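Local structure of ATP-dependent protease subunit HslV (Trypanosoma brucei brucei, 4HNZ) at residues Leu71-Ala75 with Glu102-Ile106. The protein serves as the threonine-type protease subunit of the mitochondrial HslVU complex, hydrolysing proteins that the HslU partner has recognised and unfolded. Residues are numbered along the deposited sequence.
Sequences LTRAA and ETLEI
This is a buried helix-on-sheet contact in the proteasome-like alpha-beta-beta-alpha sandwich of the Ntn-hydrolase fold, where the first turn of helix 71-84 lies along strand 103-107 of one five-stranded antiparallel sheet. The axes of 71-75 and 103-106 run nearly parallel (4°), 9.2 Å apart at closest approach. Backbone angles are helical from L71 to A75 (phi/psi near -60/-45), with A75 N donating a hydrogen bond to L71 O at 3.0 Å, and extended from E102 to I106. CA atoms pair L71 with E102 (7.3 Å), T72 with L104 (7.2 Å) and A75 with I106 (7.2 Å). L71 and A75, one turn apart, face E102, L104 and I106, while the CA-to-CB bonds of T103 and E105 point away; both side chains touch V121 in the second sheet. L71 CG (t chi1) meets L104 CD1 at 4.0 Å; A75 CB rests on L104 CD2 at 3.9 Å and I106 CD1 at 3.7 Å, so one methyl touches both branched side chains. I106 also packs on L78, A79 and W82 farther along the helix. At the partly exposed end, E102 (m chi1, t chi2) sends OE2 to accept from T72 OG1 at 2.7 Å and, weakly, from T72 N at 3.4 Å; a water O donates to E102 OE2 at 2.7 Å and weakly accepts from T72 N at 3.5 Å. The chemistry thus divides: apolar packing joins the layers inside, while a partly exposed carboxylate accepts a short hydrogen bond from the T72 hydroxyl and a weak one from its amide.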
loop_
_atom_site.group_PDB
_atom_site.type_symbol
_atom_site.label_atom_id
_atom_site.label_comp_id
_atom_site.label_asym_id
_atom_site.label_seq_id
_atom_site.Cartn_x
_atom_site.Cartn_y
_atom_site.Cartn_z
ATOM N N LEU A 71 7.957 -33.807 28.085
ATOM C CA LEU A 71 8.031 -33.298 26.737
ATOM C C LEU A 71 7.138 -32.051 26.565
ATOM O O LEU A 71 7.526 -31.087 25.894
ATOM C CB LEU A 71 7.646 -34.387 25.730
ATOM C CG LEU A 71 7.903 -34.117 24.246
ATOM C CD1 LEU A 71 9.362 -33.789 24.006
ATOM C CD2 LEU A 71 7.481 -35.330 23.425
ATOM N N THR A 72 5.928 -32.089 27.114
ATOM C CA THR A 72 5.003 -30.951 26.995
ATOM C C THR A 72 5.560 -29.689 27.622
ATOM O O THR A 72 5.422 -28.606 27.041
ATOM C CB THR A 72 3.660 -31.280 27.643
ATOM O OG1 THR A 72 3.121 -32.424 26.973
ATOM C CG2 THR A 72 2.682 -30.132 27.504
ATOM N N ARG A 73 6.193 -29.820 28.781
ATOM C CA ARG A 73 6.761 -28.659 29.412
ATOM C C ARG A 73 7.934 -28.095 28.596
ATOM O O ARG A 73 8.087 -26.892 28.466
ATOM C CB ARG A 73 7.218 -28.964 30.819
ATOM C CG ARG A 73 7.243 -27.734 31.705
ATOM C CD ARG A 73 8.565 -27.618 32.451
ATOM N NE ARG A 73 8.494 -27.144 33.834
ATOM C CZ ARG A 73 8.147 -27.914 34.870
ATOM N NH1 ARG A 73 8.163 -27.414 36.103
ATOM N NH2 ARG A 73 7.735 -29.166 34.670
ATOM N N ALA A 74 8.757 -28.971 28.036
ATOM C CA ALA A 74 9.846 -28.560 27.178
ATOM C C ALA A 74 9.345 -27.740 25.947
ATOM O O ALA A 74 9.896 -26.725 25.592
ATOM C CB ALA A 74 10.652 -29.775 26.730
ATOM N N ALA A 75 8.310 -28.246 25.314
ATOM C CA ALA A 75 7.710 -27.588 24.201
ATOM C C ALA A 75 7.225 -26.193 24.589
ATOM O O ALA A 75 7.504 -25.240 23.885
ATOM C CB ALA A 75 6.561 -28.426 23.637
ATOM N N GLU A 102 3.482 -38.770 23.607
ATOM C CA GLU A 102 3.006 -37.414 23.375
ATOM C C GLU A 102 3.372 -36.933 21.985
ATOM O O GLU A 102 4.446 -37.217 21.465
ATOM C CB GLU A 102 3.611 -36.418 24.411
ATOM C CG GLU A 102 3.366 -36.715 25.901
ATOM C CD GLU A 102 4.354 -35.998 26.856
ATOM O OE1 GLU A 102 5.456 -36.537 27.153
ATOM O OE2 GLU A 102 4.027 -34.892 27.361
ATOM N N THR A 103 2.476 -36.146 21.400
ATOM C CA THR A 103 2.765 -35.365 20.218
ATOM C C THR A 103 2.389 -33.899 20.439
ATOM O O THR A 103 1.265 -33.582 20.850
ATOM C CB THR A 103 1.950 -35.883 18.993
ATOM O OG1 THR A 103 2.148 -37.296 18.824
ATOM C CG2 THR A 103 2.378 -35.200 17.761
ATOM N N LEU A 104 3.288 -33.008 20.062
ATOM C CA LEU A 104 3.037 -31.581 20.100
ATOM C C LEU A 104 3.419 -30.903 18.811
ATOM O O LEU A 104 4.450 -31.162 18.228
ATOM C CB LEU A 104 3.865 -30.892 21.190
ATOM C CG LEU A 104 3.473 -31.416 22.530
ATOM C CD1 LEU A 104 4.621 -32.205 23.091
ATOM C CD2 LEU A 104 3.086 -30.278 23.467
ATOM N N GLU A 105 2.633 -29.909 18.492
ATOM C CA GLU A 105 2.916 -29.036 17.432
ATOM C C GLU A 105 3.221 -27.653 18.036
ATOM O O GLU A 105 2.507 -27.146 18.907
ATOM C CB GLU A 105 1.696 -28.997 16.497
ATOM C CG GLU A 105 1.583 -27.763 15.628
ATOM C CD GLU A 105 0.244 -27.698 14.852
ATOM O OE1 GLU A 105 -0.531 -28.709 14.884
ATOM O OE2 GLU A 105 0.003 -26.625 14.199
ATOM N N ILE A 106 4.287 -27.049 17.527
ATOM C CA ILE A 106 4.706 -25.725 17.938
ATOM C C ILE A 106 4.925 -24.840 16.721
ATOM O O ILE A 106 5.629 -25.212 15.831
ATOM C CB ILE A 106 6.020 -25.800 18.699
ATOM C CG1 ILE A 106 5.934 -26.864 19.741
ATOM C CG2 ILE A 106 6.301 -24.460 19.342
ATOM C CD1 ILE A 106 7.299 -27.358 20.200
HETATM O O HOH W 1 5.090 -34.189 29.740
#